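Local coordinates for alpha-n-acetylglucosaminidase family protein (Clostridium perfringens, PDB 4A41) that binds galactose through a family 32 carbohydrate-binding module, part of a large multimodular enzyme that probably hydrolyses alpha-N-acetylglucosaminides, at residues H38-N43 and A47-D52; F86-R91 and G97-Y102. All coordinates share one frame; numbering follows the deposited sequence.

Interaction 1. Residues H38-N43 and A47-D52. With CA (calcium ion), chain B.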
loop_
_atom_site.group_PDB
_atom_site.type_symbol
_atom_site.label_atom_id
_atom_site.label_comp_id
_atom_site.label_asym_id
_atom_site.label_seq_id
_atom_site.Cartn_x
_atom_site.Cartn_y
_atom_site.Cartn_z
ATOM N N HIS A 38 -12.310 4.189 -1.267
ATOM C CA HIS A 38 -13.294 5.264 -1.297
ATOM C C HIS A 38 -13.323 5.929 -2.676
ATOM O O HIS A 38 -12.282 6.086 -3.359
ATOM C CB HIS A 38 -12.966 6.264 -0.185
ATOM C CG HIS A 38 -14.131 7.098 0.217
ATOM N ND1 HIS A 38 -15.130 6.619 1.035
ATOM C CD2 HIS A 38 -14.474 8.372 -0.104
ATOM C CE1 HIS A 38 -16.040 7.567 1.209
ATOM N NE2 HIS A 38 -15.669 8.633 0.524
ATOM N N PRO A 39 -14.517 6.353 -3.118
ATOM C CA PRO A 39 -14.564 6.977 -4.447
ATOM C C PRO A 39 -13.769 8.285 -4.504
ATOM O O PRO A 39 -13.302 8.787 -3.459
ATOM C CB PRO A 39 -16.077 7.229 -4.681
ATOM C CG PRO A 39 -16.719 7.098 -3.337
ATOM C CD PRO A 39 -15.857 6.135 -2.542
ATOM N N ASP A 40 -13.579 8.812 -5.705
ATOM C CA ASP A 40 -12.799 10.021 -5.893
ATOM C C ASP A 40 -13.556 11.265 -5.392
ATOM O O ASP A 40 -14.410 11.822 -6.095
ATOM C CB ASP A 40 -12.441 10.200 -7.364
ATOM C CG ASP A 40 -11.585 11.438 -7.609
ATOM O OD1 ASP A 40 -11.112 12.105 -6.634
ATOM O OD2 ASP A 40 -11.369 11.725 -8.797
ATOM N N VAL A 41 -13.214 11.704 -4.179
ATOM C CA VAL A 41 -13.824 12.888 -3.577
ATOM C C VAL A 41 -12.791 14.031 -3.508
ATOM O O VAL A 41 -12.984 15.002 -2.767
ATOM C CB VAL A 41 -14.418 12.569 -2.177
ATOM C CG1 VAL A 41 -15.552 11.569 -2.274
ATOM C CG2 VAL A 41 -13.335 12.033 -1.200
ATOM N N GLY A 42 -11.705 13.889 -4.277
ATOM C CA GLY A 42 -10.673 14.918 -4.502
ATOM C C GLY A 42 -9.241 14.386 -4.404
ATOM O O GLY A 42 -8.549 14.153 -5.399
ATOM N N ASN A 43 -8.793 14.199 -3.186
ATOM C CA ASN A 43 -7.444 13.697 -2.964
ATOM C C ASN A 43 -7.437 12.294 -2.395
ATOM O O ASN A 43 -6.426 11.818 -1.896
ATOM C CB ASN A 43 -6.717 14.649 -2.027
ATOM C CG ASN A 43 -6.241 15.883 -2.732
ATOM O OD1 ASN A 43 -6.004 15.903 -3.956
ATOM N ND2 ASN A 43 -6.087 16.946 -1.950
ATOM N N ALA A 47 -7.521 3.511 -5.205
ATOM C CA ALA A 47 -6.226 2.805 -5.123
ATOM C C ALA A 47 -5.115 3.400 -5.993
ATOM O O ALA A 47 -3.935 3.498 -5.562
ATOM C CB ALA A 47 -6.414 1.344 -5.477
ATOM N N LYS A 48 -5.481 3.831 -7.191
ATOM C CA LYS A 48 -4.472 4.400 -8.083
ATOM C C LYS A 48 -3.790 5.662 -7.541
ATOM O O LYS A 48 -2.670 6.016 -7.952
ATOM C CB LYS A 48 -5.057 4.653 -9.465
ATOM C CG LYS A 48 -6.036 5.810 -9.565
ATOM C CD LYS A 48 -6.527 5.905 -11.011
ATOM C CE LYS A 48 -7.439 7.095 -11.190
ATOM N NZ LYS A 48 -7.736 7.283 -12.662
ATOM N N PHE A 49 -4.449 6.310 -6.582
ATOM C CA PHE A 49 -3.833 7.462 -5.945
ATOM C C PHE A 49 -2.603 7.093 -5.116
ATOM O O PHE A 49 -1.822 7.949 -4.769
ATOM C CB PHE A 49 -4.825 8.195 -5.035
ATOM C CG PHE A 49 -5.940 8.885 -5.771
ATOM C CD1 PHE A 49 -5.845 9.188 -7.135
ATOM C CD2 PHE A 49 -7.100 9.216 -5.102
ATOM C CE1 PHE A 49 -6.906 9.838 -7.793
ATOM C CE2 PHE A 49 -8.153 9.887 -5.763
ATOM C CZ PHE A 49 -8.037 10.191 -7.085
ATOM N N ALA A 50 -2.415 5.807 -4.812
ATOM C CA ALA A 50 -1.223 5.405 -4.015
ATOM C C ALA A 50 0.045 5.334 -4.875
ATOM O O ALA A 50 1.119 5.160 -4.360
ATOM C CB ALA A 50 -1.492 4.046 -3.306
ATOM N N ILE A 51 -0.100 5.424 -6.203
ATOM C CA ILE A 51 1.055 5.241 -7.107
ATOM C C ILE A 51 1.072 6.318 -8.216
ATOM O O ILE A 51 1.462 6.041 -9.361
ATOM C CB ILE A 51 1.085 3.818 -7.726
ATOM C CG1 ILE A 51 -0.246 3.466 -8.411
ATOM C CG2 ILE A 51 1.485 2.773 -6.694
ATOM C CD1 ILE A 51 -0.084 2.257 -9.347
ATOM N N ASP A 52 0.665 7.538 -7.865
ATOM C CA ASP A 52 0.648 8.635 -8.847
ATOM C C ASP A 52 1.770 9.660 -8.677
ATOM O O ASP A 52 1.811 10.676 -9.409
ATOM C CB ASP A 52 -0.740 9.309 -8.881
ATOM C CG ASP A 52 -1.116 9.935 -7.549
ATOM O OD1 ASP A 52 -0.311 9.854 -6.598
ATOM O OD2 ASP A 52 -2.198 10.533 -7.468
HETATM CA CA CA B . -0.491 9.754 -4.163
#
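Asp-40 meets the outer edge of the Phe-49 ring in the loop that joins strand 31-34 to strand 59-60 of this beta-sandwich, an F5/8 type C fold with a calcium site. Asp-40 OD1 lies near the ring plane, 3.6 Å from Phe-49 CZ, so the partly negative oxygen faces the slightly positive C-H rim rather than the pi cloud. Carboxylate and ring planes stand 80° apart. Farther along the same ring, Phe-49 CD2 comes within 4.1 Å of Asn-43 C, an oblique approach to the backbone. A long flat side chain thus suits position 49, because it spans the gap between a 3-10 turn and the curve of residues 40-43.

The carboxylate is placed by its own chain. With CG anti to the backbone N (chi1 -178°), it reaches Gly-42 N, which donates to Asp-40 OD1 at 3.0 Å and closes an Asx turn. Glycine suits position 42, where phi is 135° and a side chain would strike the preceding carbonyl.

Behind the ring, Ala-50 N bonds to Ala-47 O and shapes the 3-10 segment, whose small alanines fit against Trp-59. The segment's backbone also serves the metal, with Lys-54, Thr-57, Ala-155 and Glu-156 completing the site. Phe-49 O binds calcium at 2.3 Å, and Asp-52 OD1 binds it at 2.4 Å.

Interaction 2. Residues F86-R91 and G97-Y102. With GAL (beta-D-galactopyranose), chain C.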
loop_
_atom_site.group_PDB
_atom_site.type_symbol
_atom_site.label_atom_id
_atom_site.label_comp_id
_atom_site.label_asym_id
_atom_site.label_seq_id
_atom_site.Cartn_x
_atom_site.Cartn_y
_atom_site.Cartn_z
ATOM N N PHE A 86 10.482 -1.941 0.139
ATOM C CA PHE A 86 9.148 -1.397 -0.057
ATOM C C PHE A 86 8.996 -0.185 0.830
ATOM O O PHE A 86 9.387 -0.241 1.994
ATOM C CB PHE A 86 8.099 -2.460 0.313
ATOM C CG PHE A 86 6.666 -1.981 0.173
ATOM C CD1 PHE A 86 5.976 -2.142 -1.032
ATOM C CD2 PHE A 86 5.986 -1.437 1.277
ATOM C CE1 PHE A 86 4.665 -1.748 -1.157
ATOM C CE2 PHE A 86 4.654 -1.017 1.157
ATOM C CZ PHE A 86 3.996 -1.164 -0.054
ATOM N N THR A 87 8.451 0.916 0.310
ATOM C CA THR A 87 8.242 2.069 1.187
ATOM C C THR A 87 6.781 2.470 1.190
ATOM O O THR A 87 6.098 2.379 0.154
ATOM C CB THR A 87 9.127 3.284 0.808
ATOM O OG1 THR A 87 8.809 3.742 -0.525
ATOM C CG2 THR A 87 10.641 2.908 0.914
ATOM N N TYR A 88 6.317 2.864 2.382
ATOM C CA TYR A 88 4.960 3.324 2.602
ATOM C C TYR A 88 5.043 4.758 3.090
ATOM O O TYR A 88 5.609 5.003 4.165
ATOM C CB TYR A 88 4.290 2.420 3.659
ATOM C CG TYR A 88 3.052 2.989 4.315
ATOM C CD1 TYR A 88 1.884 3.191 3.589
ATOM C CD2 TYR A 88 3.069 3.338 5.661
ATOM C CE1 TYR A 88 0.732 3.711 4.206
ATOM C CE2 TYR A 88 1.918 3.883 6.279
ATOM C CZ TYR A 88 0.766 4.066 5.534
ATOM O OH TYR A 88 -0.386 4.575 6.105
ATOM N N LEU A 89 4.495 5.691 2.303
ATOM C CA LEU A 89 4.397 7.095 2.709
ATOM C C LEU A 89 2.962 7.383 3.120
ATOM O O LEU A 89 2.035 7.295 2.297
ATOM C CB LEU A 89 4.839 8.047 1.585
ATOM C CG LEU A 89 4.767 9.540 1.947
ATOM C CD1 LEU A 89 5.855 9.867 2.987
ATOM C CD2 LEU A 89 4.931 10.406 0.693
ATOM N N PRO A 90 2.740 7.697 4.412
ATOM C CA PRO A 90 1.408 8.052 4.874
ATOM C C PRO A 90 0.955 9.378 4.297
ATOM O O PRO A 90 1.769 10.185 3.802
ATOM C CB PRO A 90 1.602 8.267 6.385
ATOM C CG PRO A 90 2.819 7.424 6.737
ATOM C CD PRO A 90 3.699 7.570 5.526
ATOM N N ARG A 91 -0.358 9.588 4.385
ATOM C CA ARG A 91 -0.946 10.901 4.115
ATOM C C ARG A 91 -0.239 11.997 4.950
ATOM O O ARG A 91 0.347 11.708 6.007
ATOM C CB ARG A 91 -2.437 10.852 4.435
ATOM C CG ARG A 91 -2.747 10.809 5.933
ATOM C CD ARG A 91 -4.222 10.588 6.213
ATOM N NE ARG A 91 -5.050 11.634 5.609
ATOM C CZ ARG A 91 -6.376 11.541 5.469
ATOM N NH1 ARG A 91 -7.044 10.487 5.932
ATOM N NH2 ARG A 91 -7.055 12.552 4.916
ATOM N N GLY A 97 -6.271 6.484 8.850
ATOM C CA GLY A 97 -5.788 5.429 7.957
ATOM C C GLY A 97 -4.285 5.171 8.010
ATOM O O GLY A 97 -3.802 4.229 7.364
ATOM N N ASN A 98 -3.533 5.961 8.770
ATOM C CA ASN A 98 -2.107 5.667 8.941
ATOM C C ASN A 98 -2.000 4.243 9.465
ATOM O O ASN A 98 -2.589 3.883 10.515
ATOM C CB ASN A 98 -1.426 6.657 9.902
ATOM C CG ASN A 98 -1.128 7.982 9.238
ATOM O OD1 ASN A 98 -1.569 8.251 8.118
ATOM N ND2 ASN A 98 -0.392 8.843 9.939
ATOM N N ILE A 99 -1.289 3.413 8.696
ATOM C CA ILE A 99 -1.294 1.986 8.970
ATOM C C ILE A 99 -0.327 1.685 10.115
ATOM O O ILE A 99 0.837 2.086 10.060
ATOM C CB ILE A 99 -0.940 1.183 7.692
ATOM C CG1 ILE A 99 -2.000 1.398 6.629
ATOM C CG2 ILE A 99 -0.744 -0.316 8.033
ATOM C CD1 ILE A 99 -1.596 0.916 5.215
ATOM N N THR A 100 -0.810 0.979 11.131
ATOM C CA THR A 100 0.030 0.745 12.319
ATOM C C THR A 100 0.325 -0.725 12.569
ATOM O O THR A 100 1.201 -1.050 13.369
ATOM C CB THR A 100 -0.597 1.360 13.569
ATOM O OG1 THR A 100 -1.923 0.852 13.694
ATOM C CG2 THR A 100 -0.620 2.910 13.444
ATOM N N LYS A 101 -0.397 -1.612 11.892
ATOM C CA LYS A 101 -0.046 -3.033 11.934
ATOM C C LYS A 101 -0.262 -3.579 10.520
ATOM O O LYS A 101 -1.334 -3.424 9.932
ATOM C CB LYS A 101 -0.918 -3.790 12.946
ATOM C CG LYS A 101 -0.439 -5.226 13.172
ATOM C CD LYS A 101 -1.346 -5.983 14.140
ATOM C CE LYS A 101 -0.607 -7.243 14.582
ATOM N NZ LYS A 101 -1.306 -8.074 15.609
ATOM N N TYR A 102 0.778 -4.207 9.969
ATOM C CA TYR A 102 0.784 -4.543 8.532
ATOM C C TYR A 102 1.330 -5.944 8.293
ATOM O O TYR A 102 2.029 -6.523 9.151
ATOM C CB TYR A 102 1.677 -3.554 7.742
ATOM C CG TYR A 102 3.126 -3.709 8.131
ATOM C CD1 TYR A 102 3.971 -4.659 7.513
ATOM C CD2 TYR A 102 3.645 -2.952 9.171
ATOM C CE1 TYR A 102 5.310 -4.810 7.957
ATOM C CE2 TYR A 102 4.956 -3.095 9.593
ATOM C CZ TYR A 102 5.778 -4.010 8.996
ATOM O OH TYR A 102 7.088 -4.095 9.470
HETATM C C1 GAL C . -11.989 12.667 7.349
HETATM C C2 GAL C . -10.656 12.532 6.635
HETATM C C3 GAL C . -10.842 11.530 5.488
HETATM C C4 GAL C . -11.412 10.226 6.029
HETATM C C5 GAL C . -12.713 10.511 6.787
HETATM C C6 GAL C . -13.330 9.237 7.361
HETATM O O1 GAL C . -11.793 13.517 8.445
HETATM O O2 GAL C . -10.187 13.793 6.164
HETATM O O3 GAL C . -9.582 11.369 4.849
HETATM O O4 GAL C . -10.447 9.618 6.913
HETATM O O5 GAL C . -12.378 11.396 7.839
HETATM O O6 GAL C . -14.612 9.491 7.937
HETATM O O HOH W 1 -1.750 7.435 5.495
HETATM O O HOH W 2 0.140 11.551 8.785
#
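Direct hydrogen bonding across the contact centres on Tyr-88, whose hydroxyl accepts from the backbone of the facing segment: Ile-99 N lies 3.0 Å from Tyr-88 OH, with an N-H...O angle of 158°. The same OH is hydrogen-bonded to Ser-153 O, so this buried oxygen has one partner in residues 97-102 and another in strand 153-160. Tyrosine suits the place because its ring packs while its tip bonds.

Apolar contact runs alongside. Ile-99 CD1 comes to 3.8 Å from Tyr-88 CE1 in an oblique approach, and Ile-99 also touches Leu-142 and Ala-144. Over the centre of the Tyr-88 ring lies the backbone N of Pro-90. Strand 80-89, part of the four-stranded sheet of the beta-sandwich, ends at Leu-89, and the chain runs on to the galactose pocket.

Two waters stitch that continuation to Asn-98. Water 1 accepts from Arg-91 N and donates to Asn-98 OD1; water 2 accepts a hydrogen bond from Asn-98 ND2 and donates one to Arg-91 O. An amide, donor and acceptor in one group, suits this bridge, and ND2 also bonds to Asp-123 O.

Charged hydrogen bonding lies at the ligand. The edge of the Arg-91 guanidinium grips one sugar hydroxyl oxygen, with NH1 2.9 Å and NH2 2.8 Å from galactose O3. Asn-96 O takes a further bond from Arg-91 NH1.

How the interactions relate
Interaction 1 is a surface contact within a single loop, whereas interaction 2 is largely buried and joins the end of strand 80-89 to the neighbourhood of strand 99-100. Their centres lie 15 Å apart and they do not touch. The chemistry follows the setting: residues 38-43 and 47-52 meet through a ring edge and a carboxylate beside a metal site, while 86-91 and 97-102 combine a direct hydrogen bond, apolar packing and bridging waters. Each contributes to a different bound group, calcium in one and galactose in the other. Strand 153-160 links them, since Ala-155 and Glu-156 bind the metal and also pair through their backbones with Leu-89.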